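Local coordinates for protein HRI1 (Saccharomyces cerevisiae, PDB 3RBY) that is of unknown, non-essential function but interacts with the protein kinase HRR25 and may interact with SEC72, at residues G31-L36 against W53-T58; V71-F76 against N97-N102; C107-G112 against R127-P132. One frame throughout, in Å; residues are numbered along the deposited sequence.

Contact 1. Residues G31-L36 against W53-T58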
loop_
_atom_site.group_PDB
_atom_site.type_symbol
_atom_site.label_atom_id
_atom_site.label_comp_id
_atom_site.label_asym_id
_atom_site.label_seq_id
_atom_site.Cartn_x
_atom_site.Cartn_y
_atom_site.Cartn_z
ATOM N N GLY A 31 -0.468 7.977 22.345
ATOM C CA GLY A 31 0.016 9.009 21.430
ATOM C C GLY A 31 1.530 9.127 21.252
ATOM O O GLY A 31 2.001 10.012 20.526
ATOM N N HIS A 32 2.298 8.256 21.912
ATOM C CA HIS A 32 3.752 8.223 21.726
ATOM C C HIS A 32 4.059 7.671 20.316
ATOM O O HIS A 32 3.327 6.805 19.806
ATOM C CB HIS A 32 4.406 7.361 22.809
ATOM C CG HIS A 32 3.900 7.644 24.187
ATOM N ND1 HIS A 32 3.951 8.904 24.752
ATOM C CD2 HIS A 32 3.296 6.847 25.104
ATOM C CE1 HIS A 32 3.418 8.865 25.957
ATOM N NE2 HIS A 32 3.014 7.628 26.198
ATOM N N TYR A 33 5.119 8.177 19.683
ATOM C CA TYR A 33 5.392 7.836 18.285
ATOM C C TYR A 33 6.884 7.626 17.984
ATOM O O TYR A 33 7.748 8.302 18.564
ATOM C CB TYR A 33 4.826 8.928 17.364
ATOM C CG TYR A 33 5.523 10.258 17.534
ATOM C CD1 TYR A 33 6.648 10.571 16.784
ATOM C CD2 TYR A 33 5.064 11.203 18.457
ATOM C CE1 TYR A 33 7.300 11.785 16.932
ATOM C CE2 TYR A 33 5.714 12.430 18.614
ATOM C CZ TYR A 33 6.833 12.708 17.849
ATOM O OH TYR A 33 7.488 13.914 17.992
ATOM N N ILE A 34 7.168 6.688 17.075
ATOM C CA ILE A 34 8.507 6.493 16.506
ATOM C C ILE A 34 8.377 6.190 15.011
ATOM O O ILE A 34 7.395 5.578 14.575
ATOM C CB ILE A 34 9.250 5.338 17.198
ATOM C CG1 ILE A 34 10.673 5.192 16.656
ATOM C CG2 ILE A 34 8.493 4.046 17.020
ATOM C CD1 ILE A 34 11.575 4.406 17.585
ATOM N N SER A 35 9.352 6.628 14.225
ATOM C CA SER A 35 9.355 6.348 12.798
ATOM C C SER A 35 10.767 5.959 12.350
ATOM O O SER A 35 11.673 6.796 12.373
ATOM C CB SER A 35 8.841 7.560 12.004
ATOM O OG SER A 35 8.655 7.247 10.631
ATOM N N LEU A 36 10.957 4.687 11.975
ATOM C CA LEU A 36 12.259 4.195 11.505
ATOM C C LEU A 36 12.214 4.081 9.987
ATOM O O LEU A 36 11.243 3.545 9.433
ATOM C CB LEU A 36 12.608 2.847 12.139
ATOM C CG LEU A 36 12.667 2.891 13.668
ATOM C CD1 LEU A 36 13.072 1.534 14.263
ATOM C CD2 LEU A 36 13.619 4.002 14.124
ATOM N N TRP A 53 16.192 8.447 7.494
ATOM C CA TRP A 53 15.928 9.284 8.657
ATOM C C TRP A 53 15.271 8.469 9.769
ATOM O O TRP A 53 14.878 7.322 9.560
ATOM C CB TRP A 53 14.991 10.405 8.204
ATOM C CG TRP A 53 14.820 11.492 9.219
ATOM C CD1 TRP A 53 15.735 11.898 10.146
ATOM C CD2 TRP A 53 13.663 12.314 9.411
ATOM N NE1 TRP A 53 15.220 12.921 10.903
ATOM C CE2 TRP A 53 13.949 13.196 10.471
ATOM C CE3 TRP A 53 12.413 12.391 8.789
ATOM C CZ2 TRP A 53 13.032 14.142 10.924
ATOM C CZ3 TRP A 53 11.505 13.331 9.239
ATOM C CH2 TRP A 53 11.819 14.193 10.296
ATOM N N ALA A 54 15.155 9.070 10.948
ATOM C CA ALA A 54 14.537 8.412 12.094
ATOM C C ALA A 54 14.184 9.439 13.162
ATOM O O ALA A 54 14.967 10.346 13.442
ATOM C CB ALA A 54 15.462 7.349 12.659
ATOM N N PHE A 55 13.004 9.296 13.758
ATOM C CA PHE A 55 12.562 10.238 14.775
ATOM C C PHE A 55 11.558 9.583 15.709
ATOM O O PHE A 55 11.003 8.519 15.404
ATOM C CB PHE A 55 11.993 11.525 14.156
ATOM C CG PHE A 55 10.725 11.334 13.340
ATOM C CD1 PHE A 55 10.767 11.366 11.943
ATOM C CD2 PHE A 55 9.490 11.172 13.960
ATOM C CE1 PHE A 55 9.600 11.218 11.177
ATOM C CE2 PHE A 55 8.313 11.032 13.203
ATOM C CZ PHE A 55 8.372 11.054 11.807
ATOM N N ALA A 56 11.350 10.215 16.858
ATOM C CA ALA A 56 10.441 9.697 17.867
ATOM C C ALA A 56 10.113 10.813 18.851
ATOM O O ALA A 56 10.834 11.816 18.940
ATOM C CB ALA A 56 11.063 8.503 18.587
ATOM N N GLY A 57 9.020 10.652 19.579
ATOM C CA GLY A 57 8.662 11.620 20.595
ATOM C C GLY A 57 7.571 11.020 21.437
ATOM O O GLY A 57 6.778 10.201 20.951
ATOM N N THR A 58 7.539 11.406 22.706
ATOM C CA THR A 58 6.428 11.057 23.591
ATOM C C THR A 58 5.239 11.939 23.219
ATOM O O THR A 58 5.396 12.893 22.441
ATOM C CB THR A 58 6.852 11.203 25.065
ATOM O OG1 THR A 58 7.548 12.446 25.221
ATOM C CG2 THR A 58 7.820 10.040 25.452
#
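Residues Y33 to L36 and A54 to G57 form a buried antiparallel strand pairing close to the centre of the chain, with axes 4.6 Å apart. The evidence is a ladder of four backbone hydrogen bonds: Y33 and G57 exchange one each way, and S35 and F55 do the same. The non-hydrogen-bonded pair I34 and A56 lies between them.

On the Y33, S35, F55 face, the Y33 ring lies over the G57 backbone, with G57 CA 3.8 Å from the ring centroid in a CH-pi contact. CG of Y33 sits between the backbone N and the carbonyl carbon (chi1 66°), on the side of the partner strand, and the hydroxyl OH goes on to bond T61. The F55 ring offers a face to S35, whose CB is 3.8 Å from its centroid, while the rim atom F55 CD2 meets Y33 CE1 at 3.7 Å. These two aromatic side chains cross at about a right angle.

Strands 33-38 and 51-57 are neighbours in the long antiparallel sheet of a beta-barrel protein, flanked by strands 24-27 and 80-81. The other face carries I34, L36, A54 and A56, where I34 CG1 reaches A56 CB at 3.9 Å and L36 CD2 reaches A54 CB at 4.1 Å. This apolar side packs on strands 176-183 and 192-199 of the second sheet.

Contact 2. Residues V71-F76 against N97-N102; sequences VVTQDF and NTTWKN
The W100 indole is covered on one face by the Q74 amide, whose NE2 stands 3.3 Å above the ring plane, displaced toward the rim. W130 stacks on the opposite face, and V72 O lies at the edge. The Q74 and W100 side chains cross at about a right angle, with amide and ring planes 37° apart, so the amide is tilted rather than laid flat on the indole. Since Q74 NE2 and W100 NE1 are both donors, their approach is packing and not a bond; Q74 NE2 has a weak hydrogen bond to a bound triethylene glycol. The F76 ring presents its edge to the T98 hydroxyl, CE1 to OG1 3.6 Å.

That hydroxyl ties the side chains to the backbone. With OG1 of T98 in the crowded position between N and carbonyl carbon (chi1 71°), it donates to Q74 O at 2.8 Å and accepts from W100 NE1, also at 2.8 Å, restraining the rotation of the indole. Q74 O is gripped twice, its second donor being T98 N at 2.9 Å.

The frame is an antiparallel pairing of strands 71-76 and 96-102, in which V72 with W100 and Q74 with T98 are the hydrogen-bonded pairs. Strand 62-66 continues the barrel sheet beyond 71-76, and strand 108-114 beyond 96-102. On the reverse face V71 bridges two partner residues by its branches: CG1 meets T99 CG2 at 3.8 Å, and CG2 lies alongside K101 CG at 4.2 Å, the V71 and K101 side chains pointing the same way.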
loop_
_atom_site.group_PDB
_atom_site.type_symbol
_atom_site.label_atom_id
_atom_site.label_comp_id
_atom_site.label_asym_id
_atom_site.label_seq_id
_atom_site.Cartn_x
_atom_site.Cartn_y
_atom_site.Cartn_z
ATOM N N VAL A 71 -9.341 15.652 7.800
ATOM C CA VAL A 71 -8.205 16.554 7.949
ATOM C C VAL A 71 -7.801 16.697 9.427
ATOM O O VAL A 71 -8.611 17.134 10.265
ATOM C CB VAL A 71 -8.519 17.940 7.360
ATOM C CG1 VAL A 71 -7.253 18.797 7.293
ATOM C CG2 VAL A 71 -9.129 17.781 5.986
ATOM N N VAL A 72 -6.564 16.312 9.744
ATOM C CA VAL A 72 -6.013 16.570 11.062
ATOM C C VAL A 72 -4.615 17.164 10.931
ATOM O O VAL A 72 -3.901 16.912 9.964
ATOM C CB VAL A 72 -6.049 15.316 11.985
ATOM C CG1 VAL A 72 -6.847 14.197 11.344
ATOM C CG2 VAL A 72 -4.650 14.857 12.372
ATOM N N THR A 73 -4.244 17.992 11.900
ATOM C CA THR A 73 -2.968 18.682 11.858
ATOM C C THR A 73 -2.068 18.101 12.916
ATOM O O THR A 73 -2.513 17.741 14.007
ATOM C CB THR A 73 -3.119 20.194 12.123
ATOM O OG1 THR A 73 -3.806 20.400 13.373
ATOM C CG2 THR A 73 -3.895 20.853 10.984
ATOM N N GLN A 74 -0.792 18.012 12.602
ATOM C CA GLN A 74 0.131 17.506 13.583
ATOM C C GLN A 74 1.360 18.384 13.555
ATOM O O GLN A 74 2.017 18.544 12.514
ATOM C CB GLN A 74 0.467 16.037 13.298
ATOM C CG GLN A 74 -0.753 15.125 13.332
ATOM C CD GLN A 74 -0.370 13.656 13.474
ATOM O OE1 GLN A 74 0.353 13.284 14.397
ATOM N NE2 GLN A 74 -0.828 12.820 12.539
ATOM N N ASP A 75 1.660 18.961 14.709
ATOM C CA ASP A 75 2.760 19.893 14.826
ATOM C C ASP A 75 3.839 19.246 15.654
ATOM O O ASP A 75 3.659 18.976 16.846
ATOM C CB ASP A 75 2.229 21.192 15.406
ATOM C CG ASP A 75 1.108 21.752 14.560
ATOM O OD1 ASP A 75 0.035 22.082 15.106
ATOM O OD2 ASP A 75 1.292 21.823 13.321
ATOM N N PHE A 76 4.942 18.931 14.989
ATOM C CA PHE A 76 5.990 18.132 15.614
ATOM C C PHE A 76 7.142 18.962 16.132
ATOM O O PHE A 76 7.671 19.826 15.431
ATOM C CB PHE A 76 6.560 17.102 14.629
ATOM C CG PHE A 76 5.599 16.001 14.276
ATOM C CD1 PHE A 76 4.787 16.108 13.160
ATOM C CD2 PHE A 76 5.518 14.851 15.052
ATOM C CE1 PHE A 76 3.901 15.095 12.828
ATOM C CE2 PHE A 76 4.630 13.831 14.728
ATOM C CZ PHE A 76 3.821 13.953 13.618
ATOM N N ASN A 97 5.272 21.664 10.817
ATOM C CA ASN A 97 3.817 21.680 10.736
ATOM C C ASN A 97 3.275 20.812 9.602
ATOM O O ASN A 97 3.564 21.068 8.421
ATOM C CB ASN A 97 3.331 23.122 10.601
ATOM C CG ASN A 97 3.790 23.988 11.759
ATOM O OD1 ASN A 97 3.245 23.900 12.863
ATOM N ND2 ASN A 97 4.812 24.810 11.523
ATOM N N THR A 98 2.499 19.783 9.957
ATOM C CA THR A 98 2.003 18.842 8.954
ATOM C C THR A 98 0.487 18.744 8.946
ATOM O O THR A 98 -0.181 18.998 9.953
ATOM C CB THR A 98 2.600 17.423 9.123
ATOM O OG1 THR A 98 2.042 16.801 10.292
ATOM C CG2 THR A 98 4.124 17.483 9.238
ATOM N N THR A 99 -0.040 18.358 7.791
ATOM C CA THR A 99 -1.466 18.155 7.612
ATOM C C THR A 99 -1.704 16.747 7.086
ATOM O O THR A 99 -1.006 16.292 6.174
ATOM C CB THR A 99 -2.042 19.169 6.608
ATOM O OG1 THR A 99 -1.862 20.498 7.116
ATOM C CG2 THR A 99 -3.521 18.923 6.384
ATOM N N TRP A 100 -2.707 16.075 7.645
ATOM C CA TRP A 100 -3.023 14.696 7.302
ATOM C C TRP A 100 -4.454 14.575 6.786
ATOM O O TRP A 100 -5.395 15.022 7.427
ATOM C CB TRP A 100 -2.838 13.820 8.537
ATOM C CG TRP A 100 -1.422 13.830 9.020
ATOM C CD1 TRP A 100 -0.760 14.877 9.608
ATOM C CD2 TRP A 100 -0.480 12.744 8.953
ATOM N NE1 TRP A 100 0.530 14.503 9.914
ATOM C CE2 TRP A 100 0.731 13.204 9.519
ATOM C CE3 TRP A 100 -0.545 11.429 8.475
ATOM C CZ2 TRP A 100 1.872 12.393 9.618
ATOM C CZ3 TRP A 100 0.592 10.624 8.575
ATOM C CH2 TRP A 100 1.781 11.113 9.144
ATOM N N LYS A 101 -4.612 13.960 5.625
ATOM C CA LYS A 101 -5.919 13.866 4.990
ATOM C C LYS A 101 -6.226 12.415 4.621
ATOM O O LYS A 101 -5.525 11.829 3.786
ATOM C CB LYS A 101 -5.958 14.737 3.723
ATOM C CG LYS A 101 -5.850 16.259 3.938
ATOM C CD LYS A 101 -5.148 16.940 2.737
ATOM C CE LYS A 101 -5.780 18.282 2.330
ATOM N NZ LYS A 101 -6.994 18.116 1.450
ATOM N N ASN A 102 -7.255 11.841 5.250
ATOM C CA ASN A 102 -7.735 10.501 4.911
ATOM C C ASN A 102 -8.319 10.446 3.499
ATOM O O ASN A 102 -9.105 11.323 3.118
ATOM C CB ASN A 102 -8.813 10.030 5.904
ATOM C CG ASN A 102 -8.262 9.761 7.299
ATOM O OD1 ASN A 102 -7.109 9.346 7.466
ATOM N ND2 ASN A 102 -9.089 9.993 8.312
#

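Contact 3. Residues C107-G112 against R127-P132; sequences CVEETG and REMWQP. Unlike the reference sequence in segment 127-132: M129 (reference Leu).
Backbone hydrogen bonds join V108 with W130 and E110 with E128, one in each direction for each pair, and define the two arms of an antiparallel beta hairpin. The shortest runs from E110 N to E128 O, 2.7 Å.

Charged and polar side chains add three further contacts. E109, extended with CG anti to the backbone N (chi1 174°), forms a salt bridge in which R127 NH2 donates to E109 OE1 at 2.7 Å; the donor comes from above the carboxylate, 48° out of its plane. On the other face, W130 NE1 gives its hydrogen to the anti lone pair of E110 OE1, 2.9 Å away. The same oxygen lies 3.4 Å from E128 OE1, an acceptor-to-acceptor approach of two carboxylates side by side that may raise the proton affinity of one of them. R37, in a salt bridge with E128 OE2, would offset part of this charge, and E110 OE2 bonds a bound triethylene glycol.

Apolar packing is lighter. M129 SD rests against E109 CB at 3.6 Å, and V108 CG2 reaches P132 CG at 4.3 Å.

Within the barrel sheet the hairpin lies between strand 96-102, next to 108-114, and strand 4-12, next to 124-132. W130 touches L6 and R8 of the latter strand, while the face bearing E109, R127 and M129 packs against P17 and L10 of the second subunit.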
loop_
_atom_site.group_PDB
_atom_site.type_symbol
_atom_site.label_atom_id
_atom_site.label_comp_id
_atom_site.label_asym_id
_atom_site.label_seq_id
_atom_site.Cartn_x
_atom_site.Cartn_y
_atom_site.Cartn_z
ATOM N N CYS A 107 -5.995 4.949 2.791
ATOM C CA CYS A 107 -4.656 5.519 2.966
ATOM C C CYS A 107 -4.761 6.961 3.438
ATOM O O CYS A 107 -5.862 7.534 3.472
ATOM C CB CYS A 107 -3.869 5.495 1.650
ATOM S SG CYS A 107 -3.259 3.862 1.239
ATOM N N VAL A 108 -3.611 7.551 3.766
ATOM C CA VAL A 108 -3.574 8.866 4.394
ATOM C C VAL A 108 -2.473 9.719 3.786
ATOM O O VAL A 108 -1.282 9.355 3.837
ATOM C CB VAL A 108 -3.313 8.770 5.913
ATOM C CG1 VAL A 108 -3.416 10.161 6.570
ATOM C CG2 VAL A 108 -4.273 7.785 6.576
ATOM N N GLU A 109 -2.860 10.857 3.220
ATOM C CA GLU A 109 -1.875 11.770 2.640
ATOM C C GLU A 109 -1.336 12.732 3.706
ATOM O O GLU A 109 -2.105 13.516 4.293
ATOM C CB GLU A 109 -2.494 12.578 1.486
ATOM C CG GLU A 109 -1.559 13.669 0.930
ATOM C CD GLU A 109 -2.270 14.641 -0.001
ATOM O OE1 GLU A 109 -2.007 14.590 -1.221
ATOM O OE2 GLU A 109 -3.078 15.464 0.490
ATOM N N GLU A 110 -0.026 12.680 3.950
ATOM C CA GLU A 110 0.624 13.667 4.812
ATOM C C GLU A 110 1.309 14.727 3.950
ATOM O O GLU A 110 2.083 14.394 3.050
ATOM C CB GLU A 110 1.665 13.014 5.733
ATOM C CG GLU A 110 2.511 14.021 6.506
ATOM C CD GLU A 110 3.789 13.417 7.080
ATOM O OE1 GLU A 110 4.056 12.209 6.849
ATOM O OE2 GLU A 110 4.538 14.157 7.761
ATOM N N THR A 111 1.031 15.999 4.227
ATOM C CA THR A 111 1.679 17.089 3.503
ATOM C C THR A 111 2.254 18.111 4.471
ATOM O O THR A 111 1.860 18.162 5.645
ATOM C CB THR A 111 0.701 17.813 2.568
ATOM O OG1 THR A 111 -0.413 18.306 3.329
ATOM C CG2 THR A 111 0.212 16.864 1.495
ATOM N N GLY A 112 3.182 18.922 3.969
ATOM C CA GLY A 112 3.748 19.997 4.757
ATOM C C GLY A 112 4.892 20.720 4.062
ATOM O O GLY A 112 5.293 20.372 2.943
ATOM N N ARG A 127 5.296 15.667 0.357
ATOM C CA ARG A 127 4.132 14.812 0.518
ATOM C C ARG A 127 4.545 13.376 0.786
ATOM O O ARG A 127 5.491 12.862 0.201
ATOM C CB ARG A 127 3.188 14.872 -0.686
ATOM C CG ARG A 127 2.261 13.660 -0.755
ATOM C CD ARG A 127 1.114 13.865 -1.722
ATOM N NE ARG A 127 1.523 14.634 -2.889
ATOM C CZ ARG A 127 0.844 15.674 -3.352
ATOM N NH1 ARG A 127 1.281 16.335 -4.417
ATOM N NH2 ARG A 127 -0.281 16.044 -2.751
ATOM N N GLU A 128 3.814 12.737 1.687
ATOM C CA GLU A 128 4.053 11.346 2.001
ATOM C C GLU A 128 2.735 10.626 2.021
ATOM O O GLU A 128 1.765 11.122 2.588
ATOM C CB GLU A 128 4.754 11.218 3.349
ATOM C CG GLU A 128 6.227 11.484 3.230
ATOM C CD GLU A 128 6.886 11.738 4.557
ATOM O OE1 GLU A 128 6.826 12.896 5.016
ATOM O OE2 GLU A 128 7.465 10.794 5.139
ATOM N N MET A 129 2.701 9.460 1.387
ATOM C CA MET A 129 1.505 8.640 1.388
ATOM C C MET A 129 1.677 7.481 2.357
ATOM O O MET A 129 2.718 6.806 2.360
ATOM C CB MET A 129 1.218 8.140 -0.021
ATOM C CG MET A 129 -0.226 8.332 -0.464
ATOM S SD MET A 129 -0.740 10.049 -0.356
ATOM C CE MET A 129 0.689 10.788 -1.080
ATOM N N TRP A 130 0.647 7.255 3.174
ATOM C CA TRP A 130 0.718 6.258 4.236
ATOM C C TRP A 130 -0.366 5.203 4.152
ATOM O O TRP A 130 -1.548 5.517 3.958
ATOM C CB TRP A 130 0.645 6.909 5.628
ATOM C CG TRP A 130 1.782 7.819 5.904
ATOM C CD1 TRP A 130 1.832 9.163 5.656
ATOM C CD2 TRP A 130 3.059 7.461 6.452
ATOM N NE1 TRP A 130 3.058 9.665 6.031
ATOM C CE2 TRP A 130 3.832 8.646 6.518
ATOM C CE3 TRP A 130 3.622 6.261 6.902
ATOM C CZ2 TRP A 130 5.136 8.662 7.015
ATOM C CZ3 TRP A 130 4.914 6.276 7.388
ATOM C CH2 TRP A 130 5.657 7.471 7.449
ATOM N N GLN A 131 0.063 3.957 4.353
ATOM C CA GLN A 131 -0.828 2.820 4.381
ATOM C C GLN A 131 -1.003 2.294 5.817
ATOM O O GLN A 131 -0.061 1.762 6.413
ATOM C CB GLN A 131 -0.277 1.701 3.495
ATOM C CG GLN A 131 -1.124 0.437 3.577
ATOM C CD GLN A 131 -2.482 0.624 2.927
ATOM O OE1 GLN A 131 -2.575 0.715 1.694
ATOM N NE2 GLN A 131 -3.542 0.699 3.743
ATOM N N PRO A 132 -2.208 2.457 6.383
ATOM C CA PRO A 132 -2.484 1.821 7.676
ATOM C C PRO A 132 -2.489 0.320 7.482
ATOM O O PRO A 132 -3.058 -0.205 6.505
ATOM C CB PRO A 132 -3.905 2.301 8.025
ATOM C CG PRO A 132 -4.119 3.537 7.154
ATOM C CD PRO A 132 -3.333 3.281 5.901
#

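How the contacts relate
All three contacts are antiparallel pairings in one ten-stranded sheet, but their settings differ. Contacts 1 and 3 are buried, contact 1 near the centre of the chain and contact 3 partly against the second subunit; contact 2 lies at the surface. Contacts 2 and 3 are adjoining: strands 96-102 and 108-114 are neighbours, with T99 O 2.8 Å from T111 N in a probable hydrogen bond. Contact 1 meets contact 2 by packing, Y33 OH to F76 CD2 at 3.7 Å, and does not touch contact 3. Chemistry follows place: aromatic and small apolar groups in contact 1, a twice hydrogen-bonded hydroxyl and an amide on indole in contact 2, carboxylates and a salt bridge in contact 3.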